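Local coordinates for N-acetylmuramoyl-L-alanine amidase domain-containing protein SAOUHSC_02979 (Staphylococcus aureus, PDB 5T1Q) that probably acts as a secreted peptidoglycan hydrolase with amidase activity, this chain joining a glucosaminidase-like domain to a C-terminal CHAP domain, at residues E116-D128 and L132-S144. Residues are numbered along the deposited sequence; the frame is centred on the assembly and turned at random.
Sequences EGNSVPFNTLEAD and LYSINAGFRKYPS
Glu126 lies over one face of the Tyr133 ring, its CB 3.5 Å from the ring centroid and 21° off the normal, a CH-pi contact. Ile135 CG2 and a water sit in plane at that ring's edge; this water donates to Ala127 O at 2.7 Å and lies near Tyr133 OH, at a distance too short to take at face value. Tyr133 holds CG between its backbone N and carbonyl carbon (chi1 63°), which lays the ring across Glu126, and Lys15 adds a cation-pi contact. The Phe139 ring is approached differently: Phe122 O and Thr124 OG1 lie at its edge, while Phe122 CB comes obliquely to 3.8 Å from Phe139 CD1. Beside it, Thr124 CG2 and Ile135 CG1 run side by side, tightly packed at 3.5 Å. Tyr133, Glu126, Ile135, Thr124, Phe122 and Phe139 share one face of an antiparallel hairpin, strands 119-128 and 131-140. On the other face the amides of Asn123 and Asn136 are turned 50° apart; Asn136 ND2 donates to Asn123 OD1 over 3.2 Å from well above the carbonyl plane. A second water donates to the same OD1 and bonds Ser134 OG.

Paired backbone bonds at Val120-Phe139, Phe122-Ala137, Thr124-Ile135 and Glu126-Tyr133 fix the register. Past Val120-Phe139, at the open end of the hairpin, Lys141 N reaches Asn118 O only weakly, at 3.4 Å.

Both strands belong to the glucosaminidase-family part of the chain. Eight backbone bonds thus set the register, while the buried polar ends on the aromatic face depend on other parts of the chain: Thr124 OG1 bonds Arg32 NH2, and Glu126 OE1 bonds Thr191 OG1, which also bonds Ala127 N.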
ATOM      1  N   GLU A 116      18.003  12.729 -15.664  1.00 51.32           N
ATOM      2  CA  GLU A 116      18.927  13.839 -15.934  1.00 53.12           C
ATOM      3  C   GLU A 116      20.108  13.827 -14.933  1.00 53.96           C
ATOM      4  O   GLU A 116      20.628  14.902 -14.513  1.00 54.91           O
ATOM      5  CB  GLU A 116      18.179  15.187 -15.926  1.00 54.22           C
ATOM      6  CG  GLU A 116      17.042  15.277 -16.949  1.00 54.04           C
ATOM      7  CD  GLU A 116      16.373  16.656 -17.003  1.00 55.88           C
ATOM      8  OE1 GLU A 116      16.705  17.531 -16.169  1.00 57.20           O
ATOM      9  OE2 GLU A 116      15.505  16.876 -17.883  1.00 56.01           O
ATOM     10  N   GLY A 117      20.513  12.597 -14.561  1.00 53.30           N
ATOM     11  CA  GLY A 117      21.609  12.377 -13.612  1.00 54.39           C
ATOM     12  C   GLY A 117      21.261  12.438 -12.130  1.00 53.57           C
ATOM     13  O   GLY A 117      22.137  12.225 -11.294  1.00 54.96           O
ATOM     14  N   ASN A 118      19.999  12.714 -11.796  1.00 51.70           N
ATOM     15  CA  ASN A 118      19.581  12.836 -10.393  1.00 51.64           C
ATOM     16  C   ASN A 118      18.842  11.568  -9.934  1.00 49.18           C
ATOM     17  O   ASN A 118      18.001  11.029 -10.652  1.00 46.48           O
ATOM     18  CB  ASN A 118      18.718  14.089 -10.207  1.00 52.64           C
ATOM     19  CG  ASN A 118      19.467  15.372 -10.549  1.00 56.16           C
ATOM     20  OD1 ASN A 118      19.005  16.173 -11.360  1.00 58.08           O
ATOM     21  ND2 ASN A 118      20.650  15.549  -9.966  1.00 58.10           N
ATOM     22  N   SER A 119      19.161  11.117  -8.725  1.00 48.76           N
ATOM     23  CA  SER A 119      18.611   9.887  -8.198  1.00 47.48           C
ATOM     24  C   SER A 119      18.483   9.954  -6.668  1.00 46.61           C
ATOM     25  O   SER A 119      19.137  10.784  -6.019  1.00 47.45           O
ATOM     26  CB  SER A 119      19.531   8.738  -8.622  1.00 47.85           C
ATOM     27  OG  SER A 119      18.896   7.491  -8.478  1.00 48.41           O
ATOM     28  N   VAL A 120      17.627   9.099  -6.104  1.00 43.47           N
ATOM     29  CA  VAL A 120      17.414   9.044  -4.648  1.00 42.75           C
ATOM     30  C   VAL A 120      17.201   7.592  -4.185  1.00 41.36           C
ATOM     31  O   VAL A 120      16.354   6.878  -4.742  1.00 39.52           O
ATOM     32  CB  VAL A 120      16.220   9.934  -4.195  1.00 42.03           C
ATOM     33  CG1 VAL A 120      14.896   9.430  -4.757  1.00 39.96           C
ATOM     34  CG2 VAL A 120      16.155  10.025  -2.670  1.00 41.34           C
ATOM     35  N   PRO A 121      17.975   7.145  -3.174  1.00 41.91           N
ATOM     36  CA  PRO A 121      17.839   5.766  -2.692  1.00 41.16           C
ATOM     37  C   PRO A 121      16.646   5.544  -1.751  1.00 39.01           C
ATOM     38  O   PRO A 121      16.415   6.337  -0.836  1.00 39.96           O
ATOM     39  CB  PRO A 121      19.159   5.525  -1.949  1.00 43.08           C
ATOM     40  CG  PRO A 121      19.565   6.872  -1.474  1.00 44.48           C
ATOM     41  CD  PRO A 121      19.131   7.826  -2.554  1.00 44.45           C
ATOM     42  N   PHE A 122      15.898   4.473  -1.997  1.00 36.98           N
ATOM     43  CA  PHE A 122      14.746   4.102  -1.164  1.00 35.43           C
ATOM     44  C   PHE A 122      14.640   2.614  -0.987  1.00 35.09           C
ATOM     45  O   PHE A 122      15.010   1.842  -1.876  1.00 34.90           O
ATOM     46  CB  PHE A 122      13.420   4.571  -1.779  1.00 33.85           C
ATOM     47  CG  PHE A 122      13.016   5.953  -1.383  1.00 33.82           C
ATOM     48  CD1 PHE A 122      13.492   7.058  -2.069  1.00 34.78           C
ATOM     49  CD2 PHE A 122      12.139   6.150  -0.325  1.00 32.85           C
ATOM     50  CE1 PHE A 122      13.104   8.339  -1.702  1.00 34.88           C
ATOM     51  CE2 PHE A 122      11.760   7.425   0.053  1.00 33.30           C
ATOM     52  CZ  PHE A 122      12.241   8.521  -0.639  1.00 34.20           C
ATOM     53  N   ASN A 123      14.141   2.223   0.186  1.00 34.62           N
ATOM     54  CA  ASN A 123      13.813   0.839   0.456  1.00 34.58           C
ATOM     55  C   ASN A 123      12.457   0.650  -0.208  1.00 32.95           C
ATOM     56  O   ASN A 123      11.583   1.513  -0.109  1.00 32.47           O
ATOM     57  CB  ASN A 123      13.773   0.572   1.955  1.00 34.72           C
ATOM     58  CG  ASN A 123      15.138   0.705   2.583  1.00 37.08           C
ATOM     59  OD1 ASN A 123      16.112   0.104   2.114  1.00 38.31           O
ATOM     60  ND2 ASN A 123      15.227   1.495   3.636  1.00 38.47           N
ATOM     61  N   THR A 124      12.293  -0.452  -0.918  1.00 33.03           N
ATOM     62  CA  THR A 124      11.080  -0.680  -1.669  1.00 32.86           C
ATOM     63  C   THR A 124      10.644  -2.130  -1.450  1.00 33.07           C
ATOM     64  O   THR A 124      11.473  -3.046  -1.434  1.00 32.99           O
ATOM     65  CB  THR A 124      11.288  -0.286  -3.162  1.00 33.16           C
ATOM     66  OG1 THR A 124      10.041  -0.269  -3.862  1.00 33.05           O
ATOM     67  CG2 THR A 124      12.255  -1.209  -3.860  1.00 34.18           C
ATOM     68  N   LEU A 125       9.339  -2.321  -1.268  1.00 31.59           N
ATOM     69  CA  LEU A 125       8.793  -3.629  -0.953  1.00 32.56           C
ATOM     70  C   LEU A 125       8.513  -4.455  -2.192  1.00 33.00           C
ATOM     71  O   LEU A 125       7.976  -3.962  -3.192  1.00 32.86           O
ATOM     72  CB  LEU A 125       7.523  -3.478  -0.126  1.00 32.30           C
ATOM     73  CG  LEU A 125       7.692  -2.681   1.170  1.00 33.25           C
ATOM     74  CD1 LEU A 125       6.332  -2.373   1.790  1.00 33.26           C
ATOM     75  CD2 LEU A 125       8.599  -3.415   2.145  1.00 34.78           C
ATOM     76  N   GLU A 126       8.862  -5.726  -2.101  1.00 34.02           N
ATOM     77  CA  GLU A 126       8.713  -6.658  -3.185  1.00 36.11           C
ATOM     78  C   GLU A 126       8.023  -7.896  -2.638  1.00 37.21           C
ATOM     79  O   GLU A 126       7.871  -8.065  -1.417  1.00 36.37           O
ATOM     80  CB  GLU A 126      10.101  -7.045  -3.710  1.00 39.02           C
ATOM     81  CG  GLU A 126      11.028  -5.894  -4.114  1.00 39.48           C
ATOM     82  CD  GLU A 126      10.605  -5.158  -5.375  1.00 41.01           C
ATOM     83  OE1 GLU A 126       9.674  -5.611  -6.080  1.00 41.37           O
ATOM     84  OE2 GLU A 126      11.229  -4.116  -5.682  1.00 43.02           O
ATOM     85  N   ALA A 127       7.622  -8.774  -3.541  1.00 38.12           N
ATOM     86  CA  ALA A 127       6.958 -10.003  -3.154  1.00 40.17           C
ATOM     87  C   ALA A 127       7.275 -11.131  -4.131  1.00 43.11           C
ATOM     88  O   ALA A 127       7.415 -10.903  -5.326  1.00 42.34           O
ATOM     89  CB  ALA A 127       5.460  -9.778  -3.070  1.00 39.34           C
ATOM     90  N   ASP A 128       7.466 -12.325  -3.576  1.00 48.15           N
ATOM     91  CA  ASP A 128       7.675 -13.565  -4.326  1.00 51.89           C
ATOM     92  C   ASP A 128       6.465 -14.379  -3.866  1.00 52.95           C
ATOM     93  O   ASP A 128       6.553 -15.210  -2.957  1.00 53.40           O
ATOM     94  CB  ASP A 128       9.019 -14.211  -3.951  1.00 55.38           C
ATOM     95  CG  ASP A 128       9.284 -15.525  -4.684  1.00 58.79           C
ATOM     96  OD1 ASP A 128       8.540 -15.861  -5.629  1.00 61.48           O
ATOM     97  OD2 ASP A 128      10.257 -16.222  -4.314  1.00 61.34           O
ATOM     98  N   LEU A 132       7.388 -11.804   1.401  1.00 44.48           N
ATOM     99  CA  LEU A 132       7.714 -10.383   1.289  1.00 41.69           C
ATOM    100  C   LEU A 132       9.176 -10.081   1.604  1.00 39.90           C
ATOM    101  O   LEU A 132       9.774 -10.698   2.482  1.00 41.51           O
ATOM    102  CB  LEU A 132       6.829  -9.557   2.232  1.00 42.04           C
ATOM    103  CG  LEU A 132       5.352  -9.353   1.868  1.00 42.01           C
ATOM    104  CD1 LEU A 132       4.667 -10.632   1.444  1.00 43.73           C
ATOM    105  CD2 LEU A 132       4.612  -8.739   3.041  1.00 42.15           C
ATOM    106  N   TYR A 133       9.745  -9.127   0.879  1.00 36.69           N
ATOM    107  CA  TYR A 133      11.106  -8.703   1.132  1.00 37.07           C
ATOM    108  C   TYR A 133      11.269  -7.257   0.721  1.00 35.44           C
ATOM    109  O   TYR A 133      10.349  -6.645   0.191  1.00 34.32           O
ATOM    110  CB  TYR A 133      12.125  -9.608   0.437  1.00 37.91           C
ATOM    111  CG  TYR A 133      12.056  -9.622  -1.067  1.00 37.60           C
ATOM    112  CD1 TYR A 133      11.127 -10.417  -1.726  1.00 37.91           C
ATOM    113  CD2 TYR A 133      12.948  -8.879  -1.838  1.00 37.75           C
ATOM    114  CE1 TYR A 133      11.070 -10.463  -3.110  1.00 38.19           C
ATOM    115  CE2 TYR A 133      12.905  -8.919  -3.231  1.00 38.06           C
ATOM    116  CZ  TYR A 133      11.964  -9.718  -3.862  1.00 38.15           C
ATOM    117  OH  TYR A 133      11.887  -9.767  -5.239  1.00 38.16           O
ATOM    118  N   SER A 134      12.445  -6.721   0.995  1.00 35.48           N
ATOM    119  CA  SER A 134      12.753  -5.341   0.721  1.00 35.48           C
ATOM    120  C   SER A 134      14.091  -5.268   0.025  1.00 36.72           C
ATOM    121  O   SER A 134      14.953  -6.109   0.249  1.00 37.16           O
ATOM    122  CB  SER A 134      12.832  -4.579   2.047  1.00 35.74           C
ATOM    123  OG  SER A 134      13.067  -3.197   1.843  1.00 37.20           O
ATOM    124  N   ILE A 135      14.238  -4.282  -0.852  1.00 37.33           N
ATOM    125  CA  ILE A 135      15.513  -4.003  -1.514  1.00 38.84           C
ATOM    126  C   ILE A 135      15.729  -2.503  -1.476  1.00 38.83           C
ATOM    127  O   ILE A 135      14.771  -1.730  -1.452  1.00 36.92           O
ATOM    128  CB  ILE A 135      15.589  -4.494  -2.979  1.00 39.60           C
ATOM    129  CG1 ILE A 135      14.535  -3.813  -3.864  1.00 39.21           C
ATOM    130  CG2 ILE A 135      15.466  -6.010  -3.045  1.00 40.24           C
ATOM    131  CD1 ILE A 135      14.712  -4.093  -5.342  1.00 39.86           C
ATOM    132  N   ASN A 136      16.995  -2.107  -1.446  1.00 40.70           N
ATOM    133  CA  ASN A 136      17.380  -0.717  -1.453  1.00 41.58           C
ATOM    134  C   ASN A 136      17.791  -0.395  -2.896  1.00 42.19           C
ATOM    135  O   ASN A 136      18.741  -0.983  -3.412  1.00 42.17           O
ATOM    136  CB  ASN A 136      18.550  -0.511  -0.494  1.00 44.25           C
ATOM    137  CG  ASN A 136      18.913   0.947  -0.320  1.00 45.35           C
ATOM    138  OD1 ASN A 136      20.024   1.349  -0.623  1.00 50.19           O
ATOM    139  ND2 ASN A 136      17.972   1.746   0.151  1.00 44.90           N
ATOM    140  N   ALA A 137      17.068   0.514  -3.547  1.00 41.61           N
ATOM    141  CA  ALA A 137      17.356   0.867  -4.935  1.00 42.59           C
ATOM    142  C   ALA A 137      17.248   2.364  -5.221  1.00 42.38           C
ATOM    143  O   ALA A 137      16.579   3.105  -4.496  1.00 41.31           O
ATOM    144  CB  ALA A 137      16.429   0.095  -5.859  1.00 42.54           C
ATOM    145  N   GLY A 138      17.908   2.785  -6.301  1.00 41.85           N
ATOM    146  CA  GLY A 138      17.902   4.173  -6.733  1.00 41.15           C
ATOM    147  C   GLY A 138      16.655   4.484  -7.534  1.00 39.11           C
ATOM    148  O   GLY A 138      16.299   3.754  -8.443  1.00 38.60           O
ATOM    149  N   PHE A 139      15.982   5.568  -7.177  1.00 38.71           N
ATOM    150  CA  PHE A 139      14.776   6.005  -7.867  1.00 37.56           C
ATOM    151  C   PHE A 139      15.039   7.342  -8.512  1.00 38.63           C
ATOM    152  O   PHE A 139      15.852   8.128  -8.026  1.00 40.16           O
ATOM    153  CB  PHE A 139      13.591   6.105  -6.902  1.00 35.90           C
ATOM    154  CG  PHE A 139      13.001   4.779  -6.528  1.00 34.58           C
ATOM    155  CD1 PHE A 139      13.554   4.024  -5.513  1.00 34.72           C
ATOM    156  CD2 PHE A 139      11.869   4.298  -7.182  1.00 34.17           C
ATOM    157  CE1 PHE A 139      13.001   2.801  -5.150  1.00 34.59           C
ATOM    158  CE2 PHE A 139      11.302   3.071  -6.824  1.00 33.75           C
ATOM    159  CZ  PHE A 139      11.875   2.319  -5.807  1.00 33.44           C
ATOM    160  N   ARG A 140      14.333   7.592  -9.606  1.00 38.07           N
ATOM    161  CA  ARG A 140      14.491   8.824 -10.346  1.00 39.89           C
ATOM    162  C   ARG A 140      14.010  10.005  -9.512  1.00 40.25           C
ATOM    163  O   ARG A 140      12.939   9.952  -8.909  1.00 39.56           O
ATOM    164  CB  ARG A 140      13.737   8.746 -11.680  1.00 39.72           C
ATOM    165  CG  ARG A 140      14.205   7.590 -12.555  1.00 39.81           C
ATOM    166  CD  ARG A 140      13.588   7.597 -13.946  1.00 40.41           C
ATOM    167  NE  ARG A 140      14.014   6.423 -14.712  1.00 40.98           N
ATOM    168  CZ  ARG A 140      13.636   6.135 -15.961  1.00 41.92           C
ATOM    169  NH1 ARG A 140      12.821   6.938 -16.629  1.00 41.76           N
ATOM    170  NH2 ARG A 140      14.080   5.021 -16.548  1.00 43.04           N
ATOM    171  N   LYS A 141      14.846  11.037  -9.454  1.00 41.72           N
ATOM    172  CA  LYS A 141      14.581  12.265  -8.718  1.00 43.15           C
ATOM    173  C   LYS A 141      14.323  13.349  -9.759  1.00 45.04           C
ATOM    174  O   LYS A 141      15.191  13.635 -10.587  1.00 46.14           O
ATOM    175  CB  LYS A 141      15.803  12.600  -7.865  1.00 44.78           C
ATOM    176  CG  LYS A 141      15.724  13.855  -7.013  1.00 46.28           C
ATOM    177  CD  LYS A 141      17.049  14.044  -6.287  1.00 48.44           C
ATOM    178  CE  LYS A 141      17.094  15.324  -5.479  1.00 50.22           C
ATOM    179  NZ  LYS A 141      16.161  15.280  -4.332  1.00 50.68           N
ATOM    180  N   TYR A 142      13.125  13.926  -9.734  1.00 45.21           N
ATOM    181  CA  TYR A 142      12.732  14.940 -10.705  1.00 46.45           C
ATOM    182  C   TYR A 142      12.691  16.328 -10.087  1.00 48.62           C
ATOM    183  O   TYR A 142      12.527  16.449  -8.880  1.00 48.68           O
ATOM    184  CB  TYR A 142      11.346  14.621 -11.243  1.00 44.70           C
ATOM    185  CG  TYR A 142      11.189  13.237 -11.822  1.00 42.79           C
ATOM    186  CD1 TYR A 142      10.767  12.176 -11.031  1.00 40.79           C
ATOM    187  CD2 TYR A 142      11.431  12.993 -13.170  1.00 43.34           C
ATOM    188  CE1 TYR A 142      10.602  10.908 -11.563  1.00 39.42           C
ATOM    189  CE2 TYR A 142      11.268  11.729 -13.707  1.00 41.97           C
ATOM    190  CZ  TYR A 142      10.850  10.689 -12.901  1.00 40.03           C
ATOM    191  OH  TYR A 142      10.680   9.433 -13.431  1.00 38.79           O
ATOM    192  N   PRO A 143      12.834  17.388 -10.915  1.00 51.94           N
ATOM    193  CA  PRO A 143      12.731  18.758 -10.379  1.00 54.00           C
ATOM    194  C   PRO A 143      11.318  19.084  -9.878  1.00 53.54           C
ATOM    195  O   PRO A 143      11.154  19.909  -8.982  1.00 53.95           O
ATOM    196  CB  PRO A 143      13.077  19.650 -11.585  1.00 56.14           C
ATOM    197  CG  PRO A 143      13.725  18.758 -12.585  1.00 55.29           C
ATOM    198  CD  PRO A 143      13.202  17.379 -12.343  1.00 52.77           C
ATOM    199  N   SER A 144      10.315  18.451 -10.489  1.00 53.46           N
ATOM    200  CA  SER A 144       8.915  18.637 -10.114  1.00 53.58           C
ATOM    201  C   SER A 144       8.072  17.472 -10.649  1.00 51.89           C
ATOM    202  O   SER A 144       8.579  16.602 -11.364  1.00 50.96           O
ATOM    203  CB  SER A 144       8.384  19.959 -10.669  1.00 56.45           C
ATOM    204  OG  SER A 144       8.335  19.934 -12.081  1.00 57.75           O
TER
HETATM  205  O   HOH W   1      15.792  -2.593   1.792  1.00 31.15           O
HETATM  206  O   HOH W   2      10.013 -11.200  -6.152  1.00 47.50           O